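Local atomic coordinates of chitooligosaccharide oxidase (Gibberella zeae, PDB entry 6Y0R), a protein that oxidises the C1 hydroxyl of chitooligosaccharides to the lactone, using a bicovalently bound FAD and passing the electrons to molecular oxygen to give hydrogen peroxide. Residues A263-Q268 with K291-L296; D253-G258 with T401-Q406. One frame throughout, in Å; residues are numbered along the deposited sequence.

Overall arrangement
Both contacts are buried, and both show how one face of the seven-stranded antiparallel sheet is covered by helices. Contact 1 sets helix 286-300 against inner strand 265-272; contact 2 sets helix 247-260 against the start of strand 403-411, two places further across the sheet. Their centres lie about 12 Å apart, and along the chain contact 1 is nested within the loop that contact 2 closes. The two helices meet directly through F257, while F254 of contact 2 packs on M267 of contact 1 (CE1 to SD 3.8 Å). Contact 1 is purely apolar; contact 2 instead lays a glutamine side chain over two leucines at a beta bulge.

Contact 1: residues A263-Q268 with K291-L296; sequences AEITMQ and KALQPL
Helix-on-sheet packing joins strand 265-272 to helix 286-300 through I265 and M267 on one side and A292 and L293 on the other. The closest approach is that of two methyl groups, I265 CD1 and A292 CB, at 4.2 Å. I265 makes it with an extended tip: CG1 stands anti to the carbonyl carbon (chi1 -56°) and CD1 continues outward to the helix. That same CD1 lies 4.5 Å from CD2 of L293, whose side chain starts off to one side of the direct line and leans back so that its end comes nearer the strand. L293 CD2 also faces the sulfur of M267, with SD at 4.4 Å, and thus sits across from both strand residues.

Within the beta-hairpin and following helix formed by 265-272, 275-283 and 286-300, the short segments' axes pass 11.6 Å apart with a crossing angle of -40°, a spacing bridged by side chains alone. Strand alternation sends I265 and M267 to the helix, whereas T266 and Q268 turn to the other face, where T266 OG1 bonds the backbone N of R173 and Q268 NE2 bonds D279. F236 of strand 233-239 packs against I265, M267 and L293. At P295 the helix kinks, and one residue on, L296 CD1 lies 3.8 Å from F257 CB.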
ATOM      1  N   ALA A 263      -5.039   5.841  20.476  1.00 17.68           N
ATOM      2  CA  ALA A 263      -4.508   6.127  19.129  1.00 17.28           C
ATOM      3  C   ALA A 263      -2.995   5.833  19.079  1.00 17.18           C
ATOM      4  O   ALA A 263      -2.494   5.557  17.986  1.00 17.61           O
ATOM      5  CB  ALA A 263      -4.794   7.567  18.751  1.00 19.87           C
ATOM      6  N   GLU A 264      -2.277   5.982  20.199  1.00 16.60           N
ATOM      7  CA  GLU A 264      -0.813   5.751  20.242  1.00 16.96           C
ATOM      8  C   GLU A 264      -0.428   4.303  19.919  1.00 16.60           C
ATOM      9  O   GLU A 264       0.788   4.092  19.726  1.00 17.07           O
ATOM     10  CB  GLU A 264      -0.296   6.111  21.645  1.00 21.15           C
ATOM     11  CG  GLU A 264      -0.222   7.608  21.858  1.00 22.90           C
ATOM     12  CD  GLU A 264      -1.550   8.326  22.063  1.00 25.00           C
ATOM     13  OE1 GLU A 264      -2.540   7.676  22.490  1.00 22.03           O
ATOM     14  OE2 GLU A 264      -1.591   9.538  21.762  1.00 30.08           O
ATOM     15  N   ILE A 265      -1.375   3.338  19.922  1.00 16.13           N
ATOM     16  CA  ILE A 265      -1.045   1.932  19.587  1.00 16.49           C
ATOM     17  C   ILE A 265      -1.518   1.630  18.156  1.00 16.84           C
ATOM     18  O   ILE A 265      -2.646   1.901  17.857  1.00 15.92           O
ATOM     19  CB  ILE A 265      -1.683   0.928  20.547  1.00 17.66           C
ATOM     20  CG1 ILE A 265      -1.327   1.158  22.011  1.00 19.78           C
ATOM     21  CG2 ILE A 265      -1.340  -0.468  20.092  1.00 17.18           C
ATOM     22  CD1 ILE A 265      -2.081   0.291  22.918  1.00 20.70           C
ATOM     23  N   THR A 266      -0.648   1.073  17.323  1.00 15.60           N
ATOM     24  CA  THR A 266      -1.003   0.404  16.066  1.00 15.63           C
ATOM     25  C   THR A 266      -0.443  -1.006  16.167  1.00 16.23           C
ATOM     26  O   THR A 266       0.722  -1.139  16.554  1.00 16.36           O
ATOM     27  CB  THR A 266      -0.549   1.184  14.830  1.00 16.51           C
ATOM     28  OG1 THR A 266      -1.122   2.503  14.787  1.00 17.38           O
ATOM     29  CG2 THR A 266      -0.919   0.444  13.561  1.00 18.01           C
ATOM     30  N   MET A 267      -1.251  -2.029  15.926  1.00 14.81           N
ATOM     31  CA  MET A 267      -0.714  -3.378  16.062  1.00 15.94           C
ATOM     32  C   MET A 267      -1.463  -4.351  15.174  1.00 14.58           C
ATOM     33  O   MET A 267      -2.553  -4.006  14.625  1.00 17.36           O
ATOM     34  CB  MET A 267      -0.754  -3.868  17.512  1.00 18.88           C
ATOM     35  CG  MET A 267      -2.096  -4.042  18.086  1.00 19.94           C
ATOM     36  SD  MET A 267      -1.809  -4.552  19.854  1.00 23.81           S
ATOM     37  CE  MET A 267      -0.409  -5.632  19.676  1.00 37.28           C
ATOM     38  N   GLN A 268      -0.847  -5.504  15.039  1.00 15.78           N
ATOM     39  CA  GLN A 268      -1.332  -6.550  14.128  1.00 15.88           C
ATOM     40  C   GLN A 268      -1.064  -7.942  14.705  1.00 15.49           C
ATOM     41  O   GLN A 268      -0.134  -8.120  15.493  1.00 15.81           O
ATOM     42  CB  GLN A 268      -0.688  -6.333  12.761  1.00 18.43           C
ATOM     43  CG  GLN A 268       0.805  -6.497  12.804  1.00 21.02           C
ATOM     44  CD  GLN A 268       1.489  -6.143  11.498  1.00 29.93           C
ATOM     45  OE1 GLN A 268       0.858  -5.889  10.467  1.00 37.39           O
ATOM     46  NE2 GLN A 268       2.811  -6.030  11.580  1.00 33.79           N
ATOM     47  N   LYS A 291       1.981  -0.769  30.547  1.00 22.23           N
ATOM     48  CA  LYS A 291       0.712  -0.458  31.270  1.00 22.71           C
ATOM     49  C   LYS A 291      -0.481  -0.506  30.313  1.00 22.06           C
ATOM     50  O   LYS A 291      -1.507  -1.139  30.641  1.00 22.37           O
ATOM     51  CB  LYS A 291       0.813   0.886  31.980  1.00 28.07           C
ATOM     52  CG  LYS A 291       1.771   0.870  33.159  1.00 38.16           C
ATOM     53  CD  LYS A 291       2.065   2.234  33.769  1.00 47.20           C
ATOM     54  CE  LYS A 291       3.391   2.235  34.515  1.00 54.80           C
ATOM     55  NZ  LYS A 291       3.307   2.994  35.782  1.00 62.03           N
ATOM     56  N   ALA A 292      -0.318   0.023  29.107  1.00 20.88           N
ATOM     57  CA  ALA A 292      -1.405   0.087  28.096  1.00 21.02           C
ATOM     58  C   ALA A 292      -1.805  -1.310  27.627  1.00 20.19           C
ATOM     59  O   ALA A 292      -3.012  -1.508  27.303  1.00 19.42           O
ATOM     60  CB  ALA A 292      -0.975   0.921  26.920  1.00 22.33           C
ATOM     61  N   LEU A 293      -0.858  -2.239  27.526  1.00 19.00           N
ATOM     62  CA  LEU A 293      -1.167  -3.614  27.032  1.00 18.57           C
ATOM     63  C   LEU A 293      -1.633  -4.563  28.129  1.00 20.61           C
ATOM     64  O   LEU A 293      -2.096  -5.650  27.809  1.00 21.14           O
ATOM     65  CB  LEU A 293       0.078  -4.187  26.356  1.00 19.79           C
ATOM     66  CG  LEU A 293       0.354  -3.684  24.962  1.00 23.56           C
ATOM     67  CD1 LEU A 293       1.590  -4.407  24.415  1.00 24.64           C
ATOM     68  CD2 LEU A 293      -0.831  -3.870  24.048  1.00 25.41           C
ATOM     69  N   GLN A 294      -1.469  -4.208  29.402  1.00 21.03           N
ATOM     70  CA  GLN A 294      -1.738  -5.160  30.499  1.00 22.88           C
ATOM     71  C   GLN A 294      -3.146  -5.748  30.372  1.00 21.05           C
ATOM     72  O   GLN A 294      -3.289  -6.938  30.571  1.00 20.22           O
ATOM     73  CB  GLN A 294      -1.441  -4.501  31.853  1.00 25.98           C
ATOM     74  CG  GLN A 294      -1.172  -5.498  32.964  1.00 30.66           C
ATOM     75  CD  GLN A 294      -0.213  -6.634  32.658  1.00 30.77           C
ATOM     76  OE1 GLN A 294       0.824  -6.471  32.025  1.00 36.86           O
ATOM     77  NE2 GLN A 294      -0.563  -7.824  33.112  1.00 33.92           N
ATOM     78  N   PRO A 295      -4.231  -5.021  30.025  1.00 20.32           N
ATOM     79  CA  PRO A 295      -5.528  -5.686  29.847  1.00 22.19           C
ATOM     80  C   PRO A 295      -5.559  -6.791  28.785  1.00 20.28           C
ATOM     81  O   PRO A 295      -6.267  -7.789  28.939  1.00 20.49           O
ATOM     82  CB  PRO A 295      -6.477  -4.545  29.444  1.00 23.47           C
ATOM     83  CG  PRO A 295      -5.796  -3.318  29.986  1.00 25.32           C
ATOM     84  CD  PRO A 295      -4.308  -3.567  29.834  1.00 21.97           C
ATOM     85  N   LEU A 296      -4.843  -6.591  27.682  1.00 19.21           N
ATOM     86  CA  LEU A 296      -4.776  -7.627  26.631  1.00 18.98           C
ATOM     87  C   LEU A 296      -3.965  -8.815  27.123  1.00 18.09           C
ATOM     88  O   LEU A 296      -4.392  -9.952  26.944  1.00 18.91           O
ATOM     89  CB  LEU A 296      -4.111  -7.038  25.389  1.00 20.97           C
ATOM     90  CG  LEU A 296      -4.086  -8.004  24.219  1.00 21.11           C
ATOM     91  CD1 LEU A 296      -5.493  -8.265  23.762  1.00 23.25           C
ATOM     92  CD2 LEU A 296      -3.201  -7.428  23.116  1.00 24.11           C
TER

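Contact 2: residues D253-G258 with T401-Q406; sequences DFQEFG and TLLLFQ
Q255 lies over two consecutive leucines, L402 and L403, the pair that forms a classic beta bulge where helix 247-260 meets the beginning of strand 403-411. Its methylene CG is 3.6 Å from L402 CD2, and the amide carbon CD is 4.1 Å from the same methyl. Further out, the amide end reaches CD1 of L403, so one side chain spans both. The crossing is oblique over L402 and nearly perpendicular over L403. This reach depends on an extended chain, with CG anti to the backbone N (chi1 166°) and the next bond likewise anti.

The bulge explains why neighbouring residues can serve one helix. Both L402 and L403 pair through their backbones with the single residue A346 on edge strand 338-346, which interrupts the usual alternation and directs both CB atoms toward the helix. L402 rests in addition on A348, and its carbonyl oxygen receives a weak hydrogen bond from T379 OG1. L404, back in the regular alternation, turns its side chain to T379 and Y444.

On the helix, F254 precedes Q255 and packs on M376 and I378 of strand 371-378, in the inner part of the sheet. E256 sets out away from the strand, but its carboxylate curls back and forms a salt bridge with K259. The turn carrying Q255 is closed by backbone bonds, among them G258 N to F254 O at 3.0 Å.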
ATOM      1  N   ASP A 253     -10.581 -11.356  21.440  1.00 17.93           N
ATOM      2  CA  ASP A 253     -10.132 -10.464  22.530  1.00 18.39           C
ATOM      3  C   ASP A 253      -9.169  -9.420  21.979  1.00 17.71           C
ATOM      4  O   ASP A 253      -9.260  -8.250  22.362  1.00 19.53           O
ATOM      5  CB  ASP A 253      -9.451 -11.228  23.643  1.00 19.48           C
ATOM      6  CG  ASP A 253     -10.410 -12.063  24.477  1.00 21.76           C
ATOM      7  OD1 ASP A 253     -11.651 -11.788  24.431  1.00 25.73           O
ATOM      8  OD2 ASP A 253      -9.898 -12.988  25.141  1.00 23.33           O
ATOM      9  N   PHE A 254      -8.327  -9.818  21.029  1.00 17.06           N
ATOM     10  CA  PHE A 254      -7.432  -8.870  20.330  1.00 16.79           C
ATOM     11  C   PHE A 254      -8.270  -7.789  19.652  1.00 17.16           C
ATOM     12  O   PHE A 254      -8.027  -6.583  19.782  1.00 16.46           O
ATOM     13  CB  PHE A 254      -6.585  -9.653  19.324  1.00 16.77           C
ATOM     14  CG  PHE A 254      -5.568  -8.861  18.536  1.00 17.27           C
ATOM     15  CD1 PHE A 254      -4.414  -8.382  19.121  1.00 17.96           C
ATOM     16  CD2 PHE A 254      -5.773  -8.620  17.195  1.00 18.34           C
ATOM     17  CE1 PHE A 254      -3.487  -7.673  18.372  1.00 19.79           C
ATOM     18  CE2 PHE A 254      -4.839  -7.918  16.440  1.00 20.36           C
ATOM     19  CZ  PHE A 254      -3.702  -7.424  17.038  1.00 18.47           C
ATOM     20  N   GLN A 255      -9.235  -8.210  18.828  1.00 16.41           N
ATOM     21  CA  GLN A 255     -10.133  -7.267  18.140  1.00 16.69           C
ATOM     22  C   GLN A 255     -10.835  -6.323  19.141  1.00 17.15           C
ATOM     23  O   GLN A 255     -10.893  -5.114  18.882  1.00 16.73           O
ATOM     24  CB  GLN A 255     -11.143  -8.071  17.340  1.00 17.92           C
ATOM     25  CG  GLN A 255     -12.311  -7.230  16.879  1.00 19.59           C
ATOM     26  CD  GLN A 255     -13.398  -8.053  16.240  1.00 20.78           C
ATOM     27  OE1 GLN A 255     -14.349  -8.515  16.899  1.00 25.40           O
ATOM     28  NE2 GLN A 255     -13.227  -8.318  14.976  1.00 16.77           N
ATOM     29  N   GLU A 256     -11.438  -6.869  20.193  1.00 17.82           N
ATOM     30  CA  GLU A 256     -12.226  -6.051  21.162  1.00 18.69           C
ATOM     31  C   GLU A 256     -11.310  -5.054  21.858  1.00 18.20           C
ATOM     32  O   GLU A 256     -11.761  -3.913  22.111  1.00 18.81           O
ATOM     33  CB  GLU A 256     -12.920  -6.951  22.179  1.00 21.22           C
ATOM     34  CG  GLU A 256     -14.004  -7.801  21.537  1.00 23.25           C
ATOM     35  CD  GLU A 256     -15.018  -7.008  20.739  1.00 26.57           C
ATOM     36  OE1 GLU A 256     -15.054  -7.140  19.508  1.00 27.42           O
ATOM     37  OE2 GLU A 256     -15.770  -6.241  21.347  1.00 29.59           O
ATOM     38  N   PHE A 257     -10.080  -5.455  22.217  1.00 17.86           N
ATOM     39  CA  PHE A 257      -9.087  -4.526  22.800  1.00 17.87           C
ATOM     40  C   PHE A 257      -8.828  -3.399  21.806  1.00 17.04           C
ATOM     41  O   PHE A 257      -8.776  -2.229  22.155  1.00 17.26           O
ATOM     42  CB  PHE A 257      -7.807  -5.259  23.192  1.00 18.41           C
ATOM     43  CG  PHE A 257      -6.736  -4.371  23.757  1.00 19.29           C
ATOM     44  CD1 PHE A 257      -6.709  -4.068  25.117  1.00 19.94           C
ATOM     45  CD2 PHE A 257      -5.747  -3.866  22.952  1.00 19.39           C
ATOM     46  CE1 PHE A 257      -5.723  -3.244  25.630  1.00 20.11           C
ATOM     47  CE2 PHE A 257      -4.749  -3.058  23.469  1.00 21.22           C
ATOM     48  CZ  PHE A 257      -4.719  -2.760  24.813  1.00 20.50           C
ATOM     49  N   GLY A 258      -8.665  -3.747  20.532  1.00 16.72           N
ATOM     50  CA  GLY A 258      -8.369  -2.774  19.475  1.00 15.88           C
ATOM     51  C   GLY A 258      -9.443  -1.719  19.358  1.00 17.59           C
ATOM     52  O   GLY A 258      -9.081  -0.549  19.095  1.00 18.49           O
ATOM     53  N   THR A 401     -14.440   0.050   8.342  1.00 19.98           N
ATOM     54  CA  THR A 401     -13.953  -1.285   8.699  1.00 20.07           C
ATOM     55  C   THR A 401     -13.027  -1.185   9.913  1.00 19.28           C
ATOM     56  O   THR A 401     -12.485  -0.099  10.177  1.00 22.84           O
ATOM     57  CB  THR A 401     -13.338  -1.938   7.459  1.00 20.73           C
ATOM     58  OG1 THR A 401     -12.467  -0.978   6.868  1.00 21.04           O
ATOM     59  CG2 THR A 401     -14.355  -2.367   6.432  1.00 22.77           C
ATOM     60  N   LEU A 402     -12.907  -2.264  10.682  1.00 17.79           N
ATOM     61  CA  LEU A 402     -12.045  -2.319  11.878  1.00 16.48           C
ATOM     62  C   LEU A 402     -10.733  -3.004  11.521  1.00 16.08           C
ATOM     63  O   LEU A 402      -9.734  -2.702  12.180  1.00 17.18           O
ATOM     64  CB  LEU A 402     -12.799  -3.086  12.978  1.00 17.57           C
ATOM     65  CG  LEU A 402     -12.078  -3.311  14.301  1.00 17.90           C
ATOM     66  CD1 LEU A 402     -11.659  -1.981  14.951  1.00 17.00           C
ATOM     67  CD2 LEU A 402     -12.967  -4.083  15.249  1.00 19.45           C
ATOM     68  N   LEU A 403     -10.788  -4.022  10.632  1.00 15.08           N
ATOM     69  CA  LEU A 403      -9.689  -4.956  10.396  1.00 15.71           C
ATOM     70  C   LEU A 403      -9.213  -4.834   8.962  1.00 15.31           C
ATOM     71  O   LEU A 403     -10.043  -4.683   8.043  1.00 18.36           O
ATOM     72  CB  LEU A 403     -10.165  -6.393  10.678  1.00 16.73           C
ATOM     73  CG  LEU A 403     -10.746  -6.666  12.064  1.00 16.71           C
ATOM     74  CD1 LEU A 403     -11.256  -8.101  12.123  1.00 19.38           C
ATOM     75  CD2 LEU A 403      -9.723  -6.420  13.137  1.00 17.69           C
ATOM     76  N   LEU A 404      -7.913  -4.989   8.795  1.00 15.03           N
ATOM     77  CA  LEU A 404      -7.285  -5.159   7.471  1.00 15.51           C
ATOM     78  C   LEU A 404      -6.509  -6.462   7.527  1.00 15.52           C
ATOM     79  O   LEU A 404      -5.543  -6.571   8.308  1.00 15.85           O
ATOM     80  CB  LEU A 404      -6.340  -3.997   7.155  1.00 18.00           C
ATOM     81  CG  LEU A 404      -5.485  -4.154   5.891  1.00 20.53           C
ATOM     82  CD1 LEU A 404      -6.296  -4.695   4.755  1.00 27.89           C
ATOM     83  CD2 LEU A 404      -4.831  -2.851   5.468  1.00 22.80           C
ATOM     84  N   PHE A 405      -6.869  -7.407   6.682  1.00 15.86           N
ATOM     85  CA  PHE A 405      -6.118  -8.651   6.564  1.00 14.67           C
ATOM     86  C   PHE A 405      -5.277  -8.598   5.274  1.00 15.41           C
ATOM     87  O   PHE A 405      -5.768  -8.120   4.188  1.00 16.53           O
ATOM     88  CB  PHE A 405      -7.046  -9.857   6.408  1.00 14.85           C
ATOM     89  CG  PHE A 405      -7.881 -10.216   7.609  1.00 15.55           C
ATOM     90  CD1 PHE A 405      -9.060  -9.542   7.874  1.00 15.86           C
ATOM     91  CD2 PHE A 405      -7.469 -11.201   8.483  1.00 16.61           C
ATOM     92  CE1 PHE A 405      -9.822  -9.870   8.986  1.00 16.44           C
ATOM     93  CE2 PHE A 405      -8.240 -11.538   9.575  1.00 16.37           C
ATOM     94  CZ  PHE A 405      -9.417 -10.875   9.824  1.00 16.85           C
ATOM     95  N   GLN A 406      -4.050  -9.100   5.402  1.00 15.64           N
ATOM     96  CA  GLN A 406      -3.184  -9.369   4.252  1.00 16.06           C
ATOM     97  C   GLN A 406      -2.904 -10.878   4.195  1.00 15.82           C
ATOM     98  O   GLN A 406      -2.528 -11.425   5.214  1.00 17.19           O
ATOM     99  CB  GLN A 406      -1.898  -8.563   4.333  1.00 17.98           C
ATOM    100  CG  GLN A 406      -1.008  -8.924   3.171  1.00 18.99           C
ATOM    101  CD  GLN A 406       0.270  -8.134   3.124  1.00 20.26           C
ATOM    102  OE1 GLN A 406       0.748  -7.524   4.111  1.00 25.05           O
ATOM    103  NE2 GLN A 406       0.851  -8.145   1.956  1.00 17.57           N
TER